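Local coordinates for protein (aminopeptidase) (Ochrobactrum anthropi, PDB 1B65), which acts as an L-aminopeptidase and D-Ala-esterase/amidase, a prototype serine aminopeptidase with a variant of the Ntn hydrolase fold, at residues V175-C180 and M340-D345; G196-V201 and E333-N338. One frame throughout, in Å; residues are numbered along the deposited sequence.

Contact 1 of 2, residues V175-C180 and M340-D345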
loop_
_atom_site.group_PDB
_atom_site.type_symbol
_atom_site.label_atom_id
_atom_site.label_comp_id
_atom_site.label_asym_id
_atom_site.label_seq_id
_atom_site.Cartn_x
_atom_site.Cartn_y
_atom_site.Cartn_z
ATOM N N VAL A 175 20.365 -27.397 8.573
ATOM C CA VAL A 175 19.038 -27.139 9.162
ATOM C C VAL A 175 18.148 -28.350 8.947
ATOM O O VAL A 175 18.014 -28.814 7.816
ATOM C CB VAL A 175 18.440 -25.893 8.503
ATOM C CG1 VAL A 175 16.987 -25.609 8.867
ATOM C CG2 VAL A 175 19.305 -24.672 8.851
ATOM N N GLN A 176 17.493 -28.768 10.007
ATOM C CA GLN A 176 16.520 -29.850 9.954
ATOM C C GLN A 176 15.324 -29.452 9.115
ATOM O O GLN A 176 14.957 -28.284 9.104
ATOM C CB GLN A 176 16.043 -30.148 11.396
ATOM C CG GLN A 176 15.134 -31.364 11.452
ATOM C CD GLN A 176 14.650 -31.675 12.859
ATOM O OE1 GLN A 176 14.895 -30.908 13.792
ATOM N NE2 GLN A 176 13.959 -32.791 13.007
ATOM N N GLU A 177 14.741 -30.393 8.363
ATOM C CA GLU A 177 13.585 -30.097 7.533
ATOM C C GLU A 177 12.451 -31.088 7.776
ATOM O O GLU A 177 12.624 -32.171 8.376
ATOM C CB GLU A 177 13.890 -30.141 6.017
ATOM C CG GLU A 177 14.941 -29.084 5.637
ATOM C CD GLU A 177 15.359 -29.260 4.192
ATOM O OE1 GLU A 177 15.851 -30.376 3.859
ATOM O OE2 GLU A 177 15.202 -28.374 3.355
ATOM N N GLY A 178 11.269 -30.719 7.287
ATOM C CA GLY A 178 10.165 -31.712 7.355
ATOM C C GLY A 178 9.268 -31.419 8.552
ATOM O O GLY A 178 8.857 -30.277 8.791
ATOM N N ASN A 179 9.053 -32.478 9.366
ATOM C CA ASN A 179 8.171 -32.331 10.516
ATOM C C ASN A 179 8.917 -31.743 11.692
ATOM O O ASN A 179 9.184 -32.475 12.663
ATOM C CB ASN A 179 7.516 -33.658 10.939
ATOM C CG ASN A 179 6.768 -34.335 9.817
ATOM O OD1 ASN A 179 6.488 -33.765 8.804
ATOM N ND2 ASN A 179 6.474 -35.633 10.009
ATOM N N CYS A 180 9.246 -30.441 11.647
ATOM C CA CYS A 180 9.980 -29.870 12.765
ATOM C C CYS A 180 9.615 -28.400 12.964
ATOM O O CYS A 180 9.235 -27.745 11.994
ATOM C CB CYS A 180 11.497 -29.987 12.546
ATOM S SG CYS A 180 12.094 -29.214 11.013
ATOM N N MET A 340 8.597 -31.193 1.370
ATOM C CA MET A 340 7.802 -32.375 1.047
ATOM C C MET A 340 8.668 -33.636 1.076
ATOM O O MET A 340 8.177 -34.679 1.527
ATOM C CB MET A 340 7.214 -32.236 -0.356
ATOM C CG MET A 340 6.199 -31.088 -0.368
ATOM S SD MET A 340 5.517 -30.990 -2.045
ATOM C CE MET A 340 4.384 -32.323 -2.079
ATOM N N ILE A 341 9.900 -33.502 0.596
ATOM C CA ILE A 341 10.800 -34.689 0.596
ATOM C C ILE A 341 11.202 -35.085 2.005
ATOM O O ILE A 341 11.393 -36.296 2.262
ATOM C CB ILE A 341 12.034 -34.347 -0.258
ATOM C CG1 ILE A 341 11.674 -34.182 -1.735
ATOM C CG2 ILE A 341 13.166 -35.400 -0.094
ATOM C CD1 ILE A 341 10.708 -35.223 -2.276
ATOM N N ALA A 342 11.446 -34.098 2.882
ATOM C CA ALA A 342 11.888 -34.344 4.228
ATOM C C ALA A 342 10.752 -34.808 5.141
ATOM O O ALA A 342 11.072 -35.366 6.209
ATOM C CB ALA A 342 12.487 -33.074 4.867
ATOM N N ALA A 343 9.503 -34.497 4.810
ATOM C CA ALA A 343 8.372 -34.832 5.676
ATOM C C ALA A 343 8.133 -36.337 5.802
ATOM O O ALA A 343 8.521 -37.130 4.948
ATOM C CB ALA A 343 7.058 -34.213 5.167
ATOM N N GLU A 344 7.513 -36.730 6.907
ATOM C CA GLU A 344 7.116 -38.109 7.167
ATOM C C GLU A 344 5.616 -38.187 7.443
ATOM O O GLU A 344 5.027 -37.238 7.983
ATOM C CB GLU A 344 7.839 -38.624 8.429
ATOM C CG GLU A 344 9.359 -38.613 8.223
ATOM C CD GLU A 344 10.103 -38.646 9.545
ATOM O OE1 GLU A 344 9.959 -37.686 10.352
ATOM O OE2 GLU A 344 10.840 -39.627 9.773
ATOM N N ASP A 345 5.037 -39.374 7.198
ATOM C CA ASP A 345 3.614 -39.559 7.454
ATOM C C ASP A 345 3.269 -39.147 8.865
ATOM O O ASP A 345 4.059 -39.372 9.788
ATOM C CB ASP A 345 3.217 -41.033 7.293
ATOM C CG ASP A 345 3.225 -41.480 5.860
ATOM O OD1 ASP A 345 3.917 -40.930 4.991
ATOM O OD2 ASP A 345 2.459 -42.465 5.595
HETATM O O HOH W 1 10.103 -35.027 8.880
HETATM O O HOH W 2 7.667 -37.207 12.188
#

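Contact 2 of 2, residues G196-V201 and E333-N338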
loop_
_atom_site.group_PDB
_atom_site.type_symbol
_atom_site.label_atom_id
_atom_site.label_comp_id
_atom_site.label_asym_id
_atom_site.label_seq_id
_atom_site.Cartn_x
_atom_site.Cartn_y
_atom_site.Cartn_z
ATOM N N GLY A 196 11.068 -26.187 5.156
ATOM C CA GLY A 196 12.016 -26.463 4.065
ATOM C C GLY A 196 12.984 -25.281 3.918
ATOM O O GLY A 196 12.622 -24.152 4.247
ATOM N N THR A 197 14.181 -25.590 3.382
ATOM C CA THR A 197 15.132 -24.460 3.243
ATOM C C THR A 197 16.027 -24.698 2.042
ATOM O O THR A 197 16.154 -25.845 1.569
ATOM C CB THR A 197 15.861 -24.246 4.568
ATOM O OG1 THR A 197 16.674 -23.052 4.498
ATOM C CG2 THR A 197 16.820 -25.397 4.938
ATOM N N ALA A 198 16.632 -23.655 1.507
ATOM C CA ALA A 198 17.548 -23.772 0.359
ATOM C C ALA A 198 18.326 -22.461 0.281
ATOM O O ALA A 198 17.882 -21.452 0.881
ATOM C CB ALA A 198 16.790 -23.960 -0.960
ATOM N N SER A 199 19.391 -22.474 -0.511
ATOM C CA SER A 199 20.139 -21.236 -0.732
ATOM C C SER A 199 20.727 -21.212 -2.144
ATOM O O SER A 199 20.833 -22.219 -2.854
ATOM C CB SER A 199 21.285 -21.030 0.275
ATOM O OG SER A 199 22.281 -22.073 0.083
ATOM N N ARG A 200 21.145 -19.996 -2.532
ATOM C CA ARG A 200 21.773 -19.813 -3.827
ATOM C C ARG A 200 22.902 -18.801 -3.641
ATOM O O ARG A 200 22.742 -17.867 -2.846
ATOM C CB ARG A 200 20.858 -19.281 -4.924
ATOM C CG ARG A 200 19.741 -20.204 -5.407
ATOM C CD ARG A 200 20.377 -21.435 -6.068
ATOM N NE ARG A 200 19.341 -22.278 -6.686
ATOM C CZ ARG A 200 18.683 -23.190 -5.981
ATOM N NH1 ARG A 200 18.916 -23.399 -4.686
ATOM N NH2 ARG A 200 17.743 -23.922 -6.617
ATOM N N VAL A 201 23.970 -18.933 -4.430
ATOM C CA VAL A 201 25.021 -17.898 -4.333
ATOM C C VAL A 201 25.057 -17.207 -5.680
ATOM O O VAL A 201 24.945 -17.895 -6.735
ATOM C CB VAL A 201 26.362 -18.533 -3.942
ATOM C CG1 VAL A 201 27.552 -17.614 -4.090
ATOM C CG2 VAL A 201 26.283 -19.038 -2.506
ATOM N N GLU A 333 11.201 -22.231 -4.541
ATOM C CA GLU A 333 10.708 -23.478 -5.089
ATOM C C GLU A 333 11.452 -24.683 -4.499
ATOM O O GLU A 333 10.790 -25.643 -4.090
ATOM C CB GLU A 333 10.902 -23.524 -6.604
ATOM C CG GLU A 333 10.385 -24.808 -7.231
ATOM C CD GLU A 333 10.676 -24.870 -8.721
ATOM O OE1 GLU A 333 11.474 -24.064 -9.201
ATOM O OE2 GLU A 333 10.105 -25.711 -9.432
ATOM N N GLU A 334 12.799 -24.608 -4.422
ATOM C CA GLU A 334 13.491 -25.751 -3.813
ATOM C C GLU A 334 13.207 -25.927 -2.335
ATOM O O GLU A 334 13.081 -27.081 -1.848
ATOM C CB GLU A 334 15.003 -25.635 -4.098
ATOM C CG GLU A 334 15.766 -26.847 -3.481
ATOM C CD GLU A 334 17.202 -26.852 -3.979
ATOM O OE1 GLU A 334 17.673 -25.980 -4.714
ATOM O OE2 GLU A 334 17.938 -27.824 -3.654
ATOM N N ALA A 335 12.987 -24.903 -1.535
ATOM C CA ALA A 335 12.658 -24.986 -0.127
ATOM C C ALA A 335 11.302 -25.684 0.051
ATOM O O ALA A 335 11.175 -26.563 0.898
ATOM C CB ALA A 335 12.665 -23.571 0.493
ATOM N N VAL A 336 10.316 -25.353 -0.802
ATOM C CA VAL A 336 9.028 -26.037 -0.738
ATOM C C VAL A 336 9.173 -27.537 -1.054
ATOM O O VAL A 336 8.657 -28.391 -0.312
ATOM C CB VAL A 336 8.023 -25.387 -1.689
ATOM C CG1 VAL A 336 6.742 -26.215 -1.829
ATOM C CG2 VAL A 336 7.596 -23.983 -1.169
ATOM N N VAL A 337 9.887 -27.860 -2.132
ATOM C CA VAL A 337 10.058 -29.274 -2.492
ATOM C C VAL A 337 10.854 -30.003 -1.418
ATOM O O VAL A 337 10.502 -31.106 -0.964
ATOM C CB VAL A 337 10.648 -29.441 -3.904
ATOM C CG1 VAL A 337 10.783 -30.936 -4.216
ATOM C CG2 VAL A 337 9.682 -28.837 -4.945
ATOM N N ASN A 338 11.906 -29.367 -0.862
ATOM C CA ASN A 338 12.663 -29.988 0.218
ATOM C C ASN A 338 11.763 -30.317 1.391
ATOM O O ASN A 338 11.943 -31.392 2.019
ATOM C CB ASN A 338 13.781 -29.007 0.692
ATOM C CG ASN A 338 15.068 -29.167 -0.069
ATOM O OD1 ASN A 338 15.965 -28.279 -0.035
ATOM N ND2 ASN A 338 15.223 -30.244 -0.826
#

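Contact 1 of 2, residues V175-C180 and M340-D345
Ala342, in the last turn of helix 322-342, presses its methyl group onto the loop at Glu177 and Gly178: its CB lies 3.4 Å from Glu177 CB. The Glu177 chain runs on extended beyond CG, with OE1 in a salt bridge to Arg11 and OE2 hydrogen-bonded to Thr197 N. The carbonyl oxygen of Ala342 accepts a hydrogen bond from a water, 2.9 Å from Ala342 O, which in turn accepts from Asn179 N and donates to Glu344 OE1; Lys9 is a further donor to the same carbonyl. At Ala343 the chain leaves helical geometry and comes closest to the loop, with Ala343 CA only 4.0 Å from Gly178 CA. Gly178, at a positive phi of 99°, has no side chain to hold the backbones apart. The Ala343 methyl packs 3.7 Å from Asn179 OD1, an oxygen that also accepts from Lys192. Glu344 then offers its carbonyl to the Asn179 amide: ND2 donates to Glu344 O over 3.0 Å, nearly straight at 176°, with the acceptor in the amide plane. Asn179 CG stands beside its own backbone N (chi1 -55°), which directs the amide along residues 343-344. A second water, 2.9 Å from Asn179 ND2, passes a hydrogen bond on to Glu344 OE1. Asn179 is also the centre of an inverse gamma turn. Its backbone N-H and both ends of its amide thus have partners, and the helix exit is tied to the 175-180 loop through one direct bond and two water bridges that meet at the Glu344 carboxylate.

Contact 2 of 2, residues G196-V201 and E333-N338
Arg200 of strand 194-204 and Glu334 of helix 322-342 supply the charged part of this buried contact. Their salt bridge converges on one carboxylate oxygen: Arg200 NH1 donates to Glu334 OE1 at 2.9 Å, and NH2 lies at a similar distance from it, though the position of NH2 is less certain. OE1 sits at the guanidinium edge, while the two planar groups are turned 70° apart, so the pair is forked rather than a flat, two-oxygen one. A bend at chi2 (-64°) folds the arginine back along its own strand, where NH1 also donates to Ser199 O over 2.9 Å. The other carboxylate oxygen, OE2, is held by Arg13 and Asn27, so two arginines share this glutamate and probably favour its ionised form.

Van der Waals packing continues beside the salt bridge, toward the N-terminal end of the strand segment. Ala198 CB rests 4.0 Å from Glu334 CG and 4.4 Å from Ala335 CB, and Ala335 CB in turn reaches within 3.8 Å of Thr197 CA. With Gly196, Ala198 and Ala335 all small, the segment axes approach to 5.7 Å.

A single CA-H...O contact joins the backbones, Gly196 CA lying 3.3 Å from Ala335 O; the glycine leaves room for that carbonyl.

The helix and strand segments run roughly antiparallel, at 144°. Strand 194-204 is the outermost of its six-stranded mixed sheet within the chain, with strand 207-217 hydrogen-bonded beside it, and helix 322-342 packs against the sheet at this edge strand, Ala335 and Val336 also touching Val215.

How the contacts relate
Both contacts use helix 322-342: contact 2 engages its 333-338 portion and contact 1 its C-terminal end, and in the chain the strand and helix of contact 2 fall within the loop that contact 1 closes. Their centres are 13 Å apart, yet they meet, mainly through Glu177. Its OE2 lies 3.0 Å from Thr197 N, a probable hydrogen bond, and also packs against Asn338 CB, so the loop reaches strand and helix at once. An additional, apolar touch runs from Val175 CG1 to Thr197 CG2 at 3.9 Å. Together they join the loop, the edge strand and the helix in a largely buried region.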